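Local coordinates for protein 3,4-dihydroxy-2-butanone 4-phosphate synthase (Acinetobacter baumannii, PDB 6MNZ) that probably converts D-ribulose 5-phosphate to formate and 3,4-dihydroxy-2-butanone 4-phosphate, a step of riboflavin biosynthesis, using magnesium or manganese, at residues P232-P243 against V289-H297. Sequence-based numbering, arbitrary orientation.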
loop_
_atom_site.group_PDB
_atom_site.type_symbol
_atom_site.label_atom_id
_atom_site.label_comp_id
_atom_site.label_asym_id
_atom_site.label_seq_id
_atom_site.Cartn_x
_atom_site.Cartn_y
_atom_site.Cartn_z
ATOM N N PRO A 232 2.863 1.815 12.469
ATOM C CA PRO A 232 2.739 1.085 11.200
ATOM C C PRO A 232 2.719 -0.433 11.332
ATOM O O PRO A 232 3.031 -1.119 10.355
ATOM C CB PRO A 232 3.993 1.538 10.426
ATOM C CG PRO A 232 4.640 2.618 11.254
ATOM C CD PRO A 232 4.217 2.352 12.655
ATOM N N ASP A 233 2.532 -0.968 12.536
ATOM C CA ASP A 233 3.085 -2.269 12.883
ATOM C C ASP A 233 2.115 -2.983 13.809
ATOM O O ASP A 233 1.383 -2.347 14.571
ATOM C CB ASP A 233 4.452 -2.116 13.557
ATOM C CG ASP A 233 4.466 -0.997 14.580
ATOM O OD1 ASP A 233 3.579 -0.990 15.462
ATOM O OD2 ASP A 233 5.417 -0.187 14.566
ATOM N N ILE A 234 2.125 -4.311 13.752
ATOM C CA ILE A 234 1.925 -5.155 14.924
ATOM C C ILE A 234 3.061 -6.172 14.982
ATOM O O ILE A 234 3.314 -6.874 13.995
ATOM C CB ILE A 234 0.546 -5.841 14.891
ATOM C CG1 ILE A 234 0.328 -6.690 16.143
ATOM C CG2 ILE A 234 0.395 -6.637 13.613
ATOM C CD1 ILE A 234 -0.072 -5.867 17.345
ATOM N N HIS A 235 3.868 -6.098 16.036
ATOM C CA HIS A 235 5.033 -6.958 16.190
ATOM C C HIS A 235 4.699 -8.179 17.040
ATOM O O HIS A 235 3.955 -8.092 18.019
ATOM C CB HIS A 235 6.196 -6.196 16.828
ATOM C CG HIS A 235 6.472 -4.872 16.188
ATOM N ND1 HIS A 235 7.348 -4.726 15.136
ATOM C CD2 HIS A 235 6.086 -3.621 16.531
ATOM C CE1 HIS A 235 7.354 -3.463 14.749
ATOM N NE2 HIS A 235 6.651 -2.762 15.619
ATOM N N LEU A 236 5.347 -9.297 16.720
ATOM C CA LEU A 236 5.116 -10.556 17.410
ATOM C C LEU A 236 6.401 -11.053 18.060
ATOM O O LEU A 236 7.510 -10.699 17.648
ATOM C CB LEU A 236 4.582 -11.624 16.449
ATOM C CG LEU A 236 3.256 -11.284 15.771
ATOM C CD1 LEU A 236 2.962 -12.286 14.677
ATOM C CD2 LEU A 236 2.130 -11.252 16.784
ATOM N N ALA A 237 6.235 -11.949 19.033
ATOM C CA ALA A 237 7.363 -12.659 19.631
ATOM C C ALA A 237 6.903 -14.064 19.991
ATOM O O ALA A 237 5.948 -14.222 20.758
ATOM C CB ALA A 237 7.888 -11.921 20.860
ATOM N N LEU A 238 7.421 -15.053 19.266
ATOM C CA LEU A 238 7.182 -16.458 19.570
ATOM C C LEU A 238 8.198 -16.940 20.599
ATOM O O LEU A 238 9.409 -16.872 20.361
ATOM C CB LEU A 238 7.267 -17.302 18.299
ATOM C CG LEU A 238 6.036 -17.259 17.392
ATOM C CD1 LEU A 238 5.925 -15.910 16.706
ATOM C CD2 LEU A 238 6.088 -18.381 16.366
ATOM N N VAL A 239 7.708 -17.355 21.767
ATOM C CA VAL A 239 8.552 -17.760 22.884
ATOM C C VAL A 239 8.320 -19.239 23.162
ATOM O O VAL A 239 7.188 -19.727 23.075
ATOM C CB VAL A 239 8.267 -16.922 24.148
ATOM C CG1 VAL A 239 9.186 -17.344 25.283
ATOM C CG2 VAL A 239 8.431 -15.444 23.845
ATOM N N LYS A 240 9.407 -19.961 23.431
ATOM C CA LYS A 240 9.346 -21.308 23.986
ATOM C C LYS A 240 10.204 -21.352 25.241
ATOM O O LYS A 240 11.420 -21.146 25.169
ATOM C CB LYS A 240 9.822 -22.350 22.969
ATOM C CG LYS A 240 9.871 -23.783 23.496
ATOM C CD LYS A 240 8.477 -24.347 23.757
ATOM C CE LYS A 240 8.510 -25.462 24.795
ATOM N NZ LYS A 240 7.609 -26.592 24.433
ATOM N N GLY A 241 9.599 -21.747 26.351
ATOM C CA GLY A 241 10.261 -21.729 27.636
ATOM C C GLY A 241 9.960 -20.476 28.433
ATOM O O GLY A 241 8.952 -19.794 28.236
ATOM N N GLU A 242 10.889 -20.155 29.334
ATOM C CA GLU A 242 10.810 -18.954 30.164
ATOM C C GLU A 242 12.127 -18.199 30.050
ATOM O O GLU A 242 13.091 -18.509 30.766
ATOM C CB GLU A 242 10.507 -19.307 31.620
ATOM C CG GLU A 242 9.133 -19.922 31.837
ATOM C CD GLU A 242 9.125 -21.429 31.647
ATOM O OE1 GLU A 242 10.199 -22.009 31.381
ATOM O OE2 GLU A 242 8.049 -22.041 31.812
ATOM N N PRO A 243 12.233 -17.254 29.111
ATOM C CA PRO A 243 13.538 -16.607 28.870
ATOM C C PRO A 243 14.145 -15.997 30.119
ATOM O O PRO A 243 15.319 -15.595 30.092
ATOM C CB PRO A 243 13.217 -15.531 27.817
ATOM C CG PRO A 243 11.721 -15.402 27.799
ATOM C CD PRO A 243 11.189 -16.740 28.206
ATOM N N VAL A 289 13.535 -17.116 21.612
ATOM C CA VAL A 289 12.520 -16.191 21.121
ATOM C C VAL A 289 12.776 -15.911 19.644
ATOM O O VAL A 289 13.867 -15.489 19.266
ATOM C CB VAL A 289 12.509 -14.882 21.936
ATOM C CG1 VAL A 289 11.441 -13.933 21.405
ATOM C CG2 VAL A 289 12.279 -15.172 23.413
ATOM N N LEU A 290 11.747 -16.081 18.821
ATOM C CA LEU A 290 11.701 -15.477 17.495
ATOM C C LEU A 290 10.934 -14.165 17.586
ATOM O O LEU A 290 9.797 -14.140 18.070
ATOM C CB LEU A 290 11.044 -16.414 16.483
ATOM C CG LEU A 290 11.107 -15.946 15.029
ATOM C CD1 LEU A 290 11.327 -17.125 14.097
ATOM C CD2 LEU A 290 9.845 -15.185 14.644
ATOM N N VAL A 291 11.585 -13.075 17.205
ATOM C CA VAL A 291 10.908 -11.801 17.032
ATOM C C VAL A 291 10.489 -11.651 15.576
ATOM O O VAL A 291 11.133 -12.167 14.659
ATOM C CB VAL A 291 11.798 -10.625 17.478
ATOM C CG1 VAL A 291 10.970 -9.362 17.637
ATOM C CG2 VAL A 291 12.510 -10.970 18.778
ATOM N N TRP A 292 9.474 -10.819 15.357
ATOM C CA TRP A 292 8.965 -10.536 14.020
ATOM C C TRP A 292 8.613 -9.061 13.951
ATOM O O TRP A 292 7.790 -8.582 14.738
ATOM C CB TRP A 292 7.741 -11.397 13.694
ATOM C CG TRP A 292 7.157 -11.119 12.340
ATOM C CD1 TRP A 292 6.231 -10.168 12.029
ATOM C CD2 TRP A 292 7.361 -11.883 11.144
ATOM N NE1 TRP A 292 5.880 -10.263 10.705
ATOM C CE2 TRP A 292 6.552 -11.315 10.141
ATOM C CE3 TRP A 292 8.193 -12.956 10.811
ATOM C CZ2 TRP A 292 6.618 -11.723 8.810
ATOM C CZ3 TRP A 292 8.217 -13.394 9.497
ATOM C CH2 TRP A 292 7.464 -12.755 8.507
ATOM N N ILE A 293 9.232 -8.345 13.019
ATOM C CA ILE A 293 8.934 -6.932 12.821
ATOM C C ILE A 293 7.669 -6.818 11.984
ATOM O O ILE A 293 7.614 -7.317 10.854
ATOM C CB ILE A 293 10.100 -6.197 12.137
ATOM C CG1 ILE A 293 11.468 -6.680 12.624
ATOM C CG2 ILE A 293 9.974 -4.697 12.383
ATOM C CD1 ILE A 293 12.550 -6.648 11.535
ATOM N N GLY A 294 6.724 -6.011 12.457
ATOM C CA GLY A 294 5.614 -5.617 11.614
ATOM C C GLY A 294 6.076 -4.716 10.482
ATOM O O GLY A 294 6.902 -3.820 10.666
ATOM N N GLN A 295 5.539 -4.975 9.291
ATOM C CA GLN A 295 5.772 -4.150 8.116
ATOM C C GLN A 295 4.421 -3.724 7.560
ATOM O O GLN A 295 3.448 -4.478 7.634
ATOM C CB GLN A 295 6.553 -4.925 7.043
ATOM C CG GLN A 295 7.939 -4.389 6.728
ATOM C CD GLN A 295 8.572 -5.095 5.540
ATOM O OE1 GLN A 295 8.951 -6.263 5.634
ATOM N NE2 GLN A 295 8.525 -4.452 4.379
ATOM N N ASP A 296 4.354 -2.498 7.037
ATOM C CA ASP A 296 3.102 -2.031 6.451
ATOM C C ASP A 296 2.675 -2.913 5.291
ATOM O O ASP A 296 1.490 -3.244 5.168
ATOM C CB ASP A 296 3.248 -0.584 5.986
ATOM C CG ASP A 296 3.555 0.361 7.122
ATOM O OD1 ASP A 296 2.890 0.248 8.171
ATOM O OD2 ASP A 296 4.516 1.151 7.002
ATOM N N HIS A 297 3.644 -3.470 4.570
ATOM C CA HIS A 297 3.397 -4.477 3.551
ATOM C C HIS A 297 4.620 -5.376 3.476
ATOM O O HIS A 297 5.744 -4.938 3.737
ATOM C CB HIS A 297 3.105 -3.845 2.186
ATOM C CG HIS A 297 1.944 -2.899 2.192
ATOM N ND1 HIS A 297 0.678 -3.277 2.586
ATOM C CD2 HIS A 297 1.869 -1.579 1.902
ATOM C CE1 HIS A 297 -0.126 -2.229 2.540
ATOM N NE2 HIS A 297 0.569 -1.188 2.119
#
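Strands 235-239 and 290-292 run antiparallel in the mixed sheet of the GTP cyclohydrolase II-like part of the chain, their axes 4.7 Å apart at closest and 169° between directions. Two hydrogen-bonded pairs hold them. Leu-236 and Trp-292 exchange both bonds: Leu-236 N reaches Trp-292 O at 3.2 Å, on a lone pair in the carbonyl plane, while Trp-292 N meets Leu-236 O at 3.0 Å, tilted from that carbonyl's plane. Leu-238 N lies 2.8 Å from Leu-290 O, and Leu-290 N returns the bond to Leu-238 O. Between them sits the non-hydrogen-bonded pair Ala-237 and Val-291, where Ala-237 CA sends a C-H toward Leu-290 O (3.2 Å).

Leu-236, Leu-238, Leu-290 and Trp-292 share one face, the paired residues meeting at their CB atoms. Where strand 235-239 ends, Val-239 lies side by side with Val-289, just ahead of strand 290-292, CG2 to CG2 3.9 Å; in Val-289, CG1 stands opposite the backbone N (chi1 -180°) and turns to Ala-237 CB. At the other end, past the Leu-236 and Trp-292 pair, the His-235 ring presents its edge to Ile-293 CA, which lies 3.6 Å from His-235 ND1, and Ile-293 CG2 packs near His-235 CE1.

Strand 220-228 flanks 235-239 on its other side, and 248-253 borders 290-292. Helix 320-336 packs on the face of Ala-237 and Val-291 through Ile-333, whereas on the opposite face Leu-236, Leu-238 and Trp-292 meet the second subunit: Asp-300 of that subunit accepts a hydrogen bond from Trp-292 NE1, and its Leu-301 and Leu-261 pack on Leu-236 and Leu-238 respectively.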